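Local coordinates for protein exopolygalacturonate lyase (Vibrio vulnificus, PDB 5A29) that probably cleaves pectic polygalacturonate by beta-elimination as a metal-dependent polysaccharide lyase of family 2, at residues Trp433-Trp445 against Leu448-Leu462. Sequence-based numbering, arbitrary orientation.
With EDO (1,2-ethanediol), chain P.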
loop_
_atom_site.group_PDB
_atom_site.type_symbol
_atom_site.label_atom_id
_atom_site.label_comp_id
_atom_site.label_asym_id
_atom_site.label_seq_id
_atom_site.Cartn_x
_atom_site.Cartn_y
_atom_site.Cartn_z
ATOM N N TRP A 433 -4.036 -21.116 -10.630
ATOM C CA TRP A 433 -4.376 -22.116 -9.632
ATOM C C TRP A 433 -3.122 -22.906 -9.173
ATOM O O TRP A 433 -2.914 -23.109 -7.963
ATOM C CB TRP A 433 -5.503 -23.114 -10.122
ATOM C CG TRP A 433 -5.844 -24.078 -9.000
ATOM C CD1 TRP A 433 -5.345 -25.335 -8.763
ATOM C CD2 TRP A 433 -6.740 -23.789 -7.939
ATOM N NE1 TRP A 433 -5.898 -25.839 -7.597
ATOM C CE2 TRP A 433 -6.777 -24.917 -7.095
ATOM C CE3 TRP A 433 -7.584 -22.683 -7.659
ATOM C CZ2 TRP A 433 -7.574 -24.967 -5.889
ATOM C CZ3 TRP A 433 -8.403 -22.745 -6.455
ATOM C CH2 TRP A 433 -8.373 -23.863 -5.621
ATOM N N GLN A 434 -2.277 -23.376 -10.106
ATOM C CA GLN A 434 -1.102 -24.141 -9.735
ATOM C C GLN A 434 -0.136 -23.278 -8.860
ATOM O O GLN A 434 0.473 -23.796 -7.908
ATOM C CB GLN A 434 -0.307 -24.565 -10.980
ATOM C CG GLN A 434 -1.039 -25.687 -11.754
ATOM C CD GLN A 434 -1.133 -26.925 -10.880
ATOM O OE1 GLN A 434 -0.118 -27.374 -10.415
ATOM N NE2 GLN A 434 -2.354 -27.389 -10.547
ATOM N N LEU A 435 -0.056 -22.012 -9.158
ATOM C CA LEU A 435 0.851 -21.119 -8.391
ATOM C C LEU A 435 0.254 -20.989 -6.954
ATOM O O LEU A 435 0.985 -21.083 -5.945
ATOM C CB LEU A 435 0.857 -19.776 -9.099
ATOM C CG LEU A 435 1.786 -18.751 -8.508
ATOM C CD1 LEU A 435 3.176 -19.358 -8.449
ATOM C CD2 LEU A 435 1.773 -17.464 -9.343
ATOM N N ALA A 436 -1.071 -20.785 -6.857
ATOM C CA ALA A 436 -1.683 -20.606 -5.525
ATOM C C ALA A 436 -1.527 -21.902 -4.711
ATOM O O ALA A 436 -1.261 -21.853 -3.487
ATOM C CB ALA A 436 -3.168 -20.228 -5.642
ATOM N N ALA A 437 -1.729 -23.066 -5.330
ATOM C CA ALA A 437 -1.577 -24.341 -4.624
ATOM C C ALA A 437 -0.150 -24.506 -4.150
ATOM O O ALA A 437 0.129 -25.027 -3.010
ATOM C CB ALA A 437 -1.954 -25.565 -5.537
ATOM N N ASN A 438 0.796 -24.107 -5.007
ATOM C CA ASN A 438 2.209 -24.289 -4.597
ATOM C C ASN A 438 2.595 -23.289 -3.434
ATOM O O ASN A 438 3.217 -23.679 -2.447
ATOM C CB ASN A 438 3.160 -24.134 -5.833
ATOM C CG ASN A 438 4.622 -24.431 -5.494
ATOM O OD1 ASN A 438 5.316 -23.576 -4.941
ATOM N ND2 ASN A 438 5.068 -25.638 -5.759
ATOM N N MET A 439 2.164 -22.059 -3.546
ATOM C CA MET A 439 2.425 -21.054 -2.494
ATOM C C MET A 439 1.810 -21.497 -1.162
ATOM O O MET A 439 2.475 -21.441 -0.104
ATOM C CB MET A 439 1.869 -19.685 -2.883
ATOM C CG MET A 439 2.590 -18.963 -4.092
ATOM S SD MET A 439 1.815 -17.317 -4.221
ATOM C CE MET A 439 3.124 -16.649 -5.321
ATOM N N THR A 440 0.529 -21.920 -1.192
ATOM C CA THR A 440 -0.138 -22.280 0.081
ATOM C C THR A 440 0.522 -23.508 0.677
ATOM O O THR A 440 0.666 -23.579 1.914
ATOM C CB THR A 440 -1.646 -22.528 -0.062
ATOM O OG1 THR A 440 -1.863 -23.424 -1.170
ATOM C CG2 THR A 440 -2.370 -21.200 -0.335
ATOM N N HIS A 441 1.012 -24.408 -0.174
ATOM C CA HIS A 441 1.753 -25.569 0.307
ATOM C C HIS A 441 2.994 -25.146 1.091
ATOM O O HIS A 441 3.246 -25.614 2.259
ATOM C CB HIS A 441 2.136 -26.471 -0.845
ATOM C CG HIS A 441 3.127 -27.519 -0.461
ATOM N ND1 HIS A 441 2.751 -28.721 0.108
ATOM C CD2 HIS A 441 4.485 -27.523 -0.501
ATOM C CE1 HIS A 441 3.831 -29.426 0.392
ATOM N NE2 HIS A 441 4.896 -28.729 0.017
ATOM N N HIS A 442 3.733 -24.185 0.530
ATOM C CA HIS A 442 4.903 -23.745 1.217
ATOM C C HIS A 442 4.615 -22.843 2.394
ATOM O O HIS A 442 5.509 -22.653 3.179
ATOM C CB HIS A 442 5.907 -23.083 0.255
ATOM C CG HIS A 442 6.517 -24.074 -0.672
ATOM N ND1 HIS A 442 7.407 -25.035 -0.232
ATOM C CD2 HIS A 442 6.363 -24.277 -2.014
ATOM C CE1 HIS A 442 7.758 -25.813 -1.250
ATOM N NE2 HIS A 442 7.133 -25.377 -2.341
ATOM N N TYR A 443 3.420 -22.249 2.489
ATOM C CA TYR A 443 3.022 -21.548 3.672
ATOM C C TYR A 443 2.486 -22.502 4.801
ATOM O O TYR A 443 2.069 -22.021 5.853
ATOM C CB TYR A 443 1.990 -20.443 3.374
ATOM C CG TYR A 443 2.665 -19.184 2.845
ATOM C CD1 TYR A 443 3.535 -18.500 3.672
ATOM C CD2 TYR A 443 2.430 -18.673 1.551
ATOM C CE1 TYR A 443 4.177 -17.347 3.286
ATOM C CE2 TYR A 443 3.076 -17.470 1.157
ATOM C CZ TYR A 443 3.996 -16.865 2.012
ATOM O OH TYR A 443 4.799 -15.743 1.703
ATOM N N GLY A 444 2.470 -23.801 4.561
ATOM C CA GLY A 444 2.063 -24.745 5.601
ATOM C C GLY A 444 0.551 -24.926 5.645
ATOM O O GLY A 444 0.037 -25.496 6.574
ATOM N N TRP A 445 -0.198 -24.525 4.615
ATOM C CA TRP A 445 -1.683 -24.621 4.675
ATOM C C TRP A 445 -2.194 -26.033 4.466
ATOM O O TRP A 445 -3.401 -26.297 4.699
ATOM C CB TRP A 445 -2.291 -23.799 3.500
ATOM C CG TRP A 445 -2.364 -22.296 3.670
ATOM C CD1 TRP A 445 -1.479 -21.443 4.294
ATOM C CD2 TRP A 445 -3.404 -21.506 3.175
ATOM N NE1 TRP A 445 -1.948 -20.132 4.192
ATOM C CE2 TRP A 445 -3.125 -20.170 3.491
ATOM C CE3 TRP A 445 -4.593 -21.823 2.504
ATOM C CZ2 TRP A 445 -3.989 -19.108 3.141
ATOM C CZ3 TRP A 445 -5.452 -20.786 2.161
ATOM C CH2 TRP A 445 -5.161 -19.465 2.488
ATOM N N LEU A 448 -4.497 -27.577 -1.488
ATOM C CA LEU A 448 -5.746 -27.014 -1.996
ATOM C C LEU A 448 -6.376 -28.084 -2.921
ATOM O O LEU A 448 -7.595 -28.065 -3.117
ATOM C CB LEU A 448 -5.560 -25.791 -2.866
ATOM C CG LEU A 448 -4.751 -24.620 -2.278
ATOM C CD1 LEU A 448 -4.870 -23.413 -3.180
ATOM C CD2 LEU A 448 -5.217 -24.278 -0.853
ATOM N N GLY A 449 -5.536 -28.948 -3.475
ATOM C CA GLY A 449 -5.943 -29.957 -4.512
ATOM C C GLY A 449 -5.643 -29.502 -5.945
ATOM O O GLY A 449 -5.238 -28.368 -6.167
ATOM N N ASN A 450 -5.932 -30.359 -6.920
ATOM C CA ASN A 450 -5.403 -30.188 -8.269
ATOM C C ASN A 450 -6.183 -29.189 -9.034
ATOM O O ASN A 450 -5.665 -28.645 -9.982
ATOM C CB ASN A 450 -5.462 -31.521 -9.056
ATOM C CG ASN A 450 -4.480 -32.549 -8.528
ATOM O OD1 ASN A 450 -3.397 -32.200 -8.040
ATOM N ND2 ASN A 450 -4.824 -33.833 -8.674
ATOM N N ASP A 451 -7.413 -28.905 -8.640
ATOM C CA ASP A 451 -8.114 -27.769 -9.279
ATOM C C ASP A 451 -9.182 -27.241 -8.344
ATOM O O ASP A 451 -9.317 -27.747 -7.223
ATOM C CB ASP A 451 -8.738 -28.205 -10.641
ATOM C CG ASP A 451 -9.722 -29.337 -10.472
ATOM O OD1 ASP A 451 -10.444 -29.383 -9.445
ATOM O OD2 ASP A 451 -9.810 -30.169 -11.379
ATOM N N ALA A 452 -9.874 -26.184 -8.770
ATOM C CA ALA A 452 -10.820 -25.460 -7.895
ATOM C C ALA A 452 -12.062 -26.292 -7.567
ATOM O O ALA A 452 -12.881 -25.881 -6.719
ATOM C CB ALA A 452 -11.235 -24.169 -8.521
ATOM N N LYS A 453 -12.247 -27.433 -8.241
ATOM C CA LYS A 453 -13.362 -28.299 -7.852
ATOM C C LYS A 453 -12.947 -29.261 -6.727
ATOM O O LYS A 453 -13.801 -29.932 -6.190
ATOM C CB LYS A 453 -13.942 -29.070 -9.086
ATOM C CG LYS A 453 -14.368 -28.141 -10.226
ATOM C CD LYS A 453 -15.404 -28.787 -11.141
ATOM C CE LYS A 453 -14.794 -29.900 -11.940
ATOM N NZ LYS A 453 -13.536 -29.359 -12.518
ATOM N N ALA A 454 -11.657 -29.369 -6.387
ATOM C CA ALA A 454 -11.220 -30.339 -5.369
ATOM C C ALA A 454 -11.769 -29.954 -3.987
ATOM O O ALA A 454 -12.099 -28.816 -3.730
ATOM C CB ALA A 454 -9.702 -30.443 -5.305
ATOM N N LYS A 455 -11.900 -30.914 -3.100
ATOM C CA LYS A 455 -12.162 -30.564 -1.715
ATOM C C LYS A 455 -10.737 -30.489 -1.077
ATOM O O LYS A 455 -9.965 -31.426 -1.207
ATOM C CB LYS A 455 -13.011 -31.660 -1.091
ATOM C CG LYS A 455 -13.521 -31.354 0.289
ATOM C CD LYS A 455 -14.126 -32.598 0.913
ATOM C CE LYS A 455 -13.048 -33.345 1.678
ATOM N NZ LYS A 455 -13.717 -34.290 2.607
ATOM N N PRO A 456 -10.386 -29.361 -0.434
ATOM C CA PRO A 456 -8.989 -29.188 0.022
ATOM C C PRO A 456 -8.744 -30.057 1.262
ATOM O O PRO A 456 -9.719 -30.507 1.841
ATOM C CB PRO A 456 -8.937 -27.720 0.403
ATOM C CG PRO A 456 -10.377 -27.366 0.785
ATOM C CD PRO A 456 -11.211 -28.175 -0.173
ATOM N N THR A 457 -7.481 -30.334 1.593
ATOM C CA THR A 457 -7.063 -30.969 2.857
ATOM C C THR A 457 -6.179 -29.941 3.586
ATOM O O THR A 457 -4.985 -29.824 3.308
ATOM C CB THR A 457 -6.268 -32.272 2.576
ATOM O OG1 THR A 457 -7.141 -33.175 1.877
ATOM C CG2 THR A 457 -5.854 -32.956 3.878
ATOM N N LEU A 458 -6.789 -29.135 4.439
ATOM C CA LEU A 458 -6.102 -27.959 5.008
ATOM C C LEU A 458 -5.603 -28.239 6.433
ATOM O O LEU A 458 -6.165 -29.072 7.169
ATOM C CB LEU A 458 -7.037 -26.767 5.049
ATOM C CG LEU A 458 -7.613 -26.419 3.681
ATOM C CD1 LEU A 458 -8.684 -25.343 3.802
ATOM C CD2 LEU A 458 -6.459 -26.017 2.775
ATOM N N ASN A 459 -4.577 -27.503 6.826
ATOM C CA ASN A 459 -3.918 -27.645 8.141
ATOM C C ASN A 459 -4.678 -26.803 9.164
ATOM O O ASN A 459 -4.531 -25.574 9.219
ATOM C CB ASN A 459 -2.489 -27.112 8.011
ATOM C CG ASN A 459 -1.661 -27.269 9.288
ATOM O OD1 ASN A 459 -2.133 -27.754 10.342
ATOM N ND2 ASN A 459 -0.448 -26.770 9.218
ATOM N N MET A 460 -5.483 -27.444 10.013
ATOM C CA MET A 460 -6.269 -26.704 11.011
ATOM C C MET A 460 -5.459 -26.380 12.282
ATOM O O MET A 460 -5.986 -25.751 13.188
ATOM C CB MET A 460 -7.513 -27.509 11.434
ATOM C CG MET A 460 -8.343 -27.976 10.276
ATOM S SD MET A 460 -8.975 -26.522 9.378
ATOM C CE MET A 460 -9.681 -27.329 7.902
ATOM N N GLN A 461 -4.207 -26.813 12.337
ATOM C CA GLN A 461 -3.302 -26.458 13.429
ATOM C C GLN A 461 -2.225 -25.481 12.980
ATOM O O GLN A 461 -1.224 -25.321 13.674
ATOM C CB GLN A 461 -2.593 -27.722 14.036
ATOM C CG GLN A 461 -3.539 -28.667 14.799
ATOM C CD GLN A 461 -4.430 -29.469 13.857
ATOM O OE1 GLN A 461 -3.980 -29.934 12.799
ATOM N NE2 GLN A 461 -5.710 -29.611 14.213
ATOM N N LEU A 462 -2.389 -24.828 11.830
ATOM C CA LEU A 462 -1.319 -23.952 11.317
ATOM C C LEU A 462 -1.055 -22.890 12.325
ATOM O O LEU A 462 -1.984 -22.149 12.678
ATOM C CB LEU A 462 -1.793 -23.276 10.001
ATOM C CG LEU A 462 -0.776 -22.311 9.356
ATOM C CD1 LEU A 462 0.550 -22.987 8.986
ATOM C CD2 LEU A 462 -1.461 -21.786 8.118
HETATM C C1 EDO P . -6.068 -32.483 -1.067
HETATM O O1 EDO P . -7.503 -32.373 -1.042
HETATM C C2 EDO P . -5.566 -33.178 -2.331
HETATM O O2 EDO P . -6.683 -33.462 -3.182
HETATM O O HOH W 1 -4.502 -26.203 -12.187
HETATM O O HOH W 2 -1.760 -26.398 -1.241
#
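The beta-hairpin that follows helix 430-442 folds back along that helix, its connecting loop meeting Trp433 at one end and the residues around and just after its return strand meeting Gly444 and Trp445 at the other. With CG anti to the backbone N (chi1 -177°), the Trp433 indole reaches into the loop, where NE1 donates an almost straight bond, lying in the ring plane, to Gly449 O at 3.0 Å. The backbone of Asp451 and Ala452 runs across one face of this indole: Asp451 CA makes a CH-pi contact with the five-membered ring, and Ala452 CB does the same over the six-membered ring, 4.1 Å from its centroid. Leu448 CD1 lies over the opposite face, toward its rim, while CB of the same residue touches Trp433 CZ2. This leucine also meets Thr440 tip to tip, CG lying 3.3 Å from OG1, and water 2 joins Leu448 N to Ala437 O. Helix 430-442 ends in a Schellman motif, with Gly444 at positive phi, and this turn delivers two successive carbonyls to Asn459, just past strand 457-458. Asn459 N donates to Trp445 O (2.7 Å), an oxygen that Leu458 CA also approaches in a CA-H...O contact. The Asn459 side chain extends away from its own N (chi1 -177°), which brings the amide beside the helix end, and ND2 donates to Gly444 O, 3.0 Å away and nearly along the C=O axis; its OD1 accepts from Gln461 N in an Asx turn. Leu462 finishes this end, CD2 standing 3.8 Å from Trp445 CD1 and CD1 packing on Gly444 O. Outside the two segments, Trp445 NE1 is hydrogen-bonded to Glu414, and its ring meets Phe488 of helix 484-500.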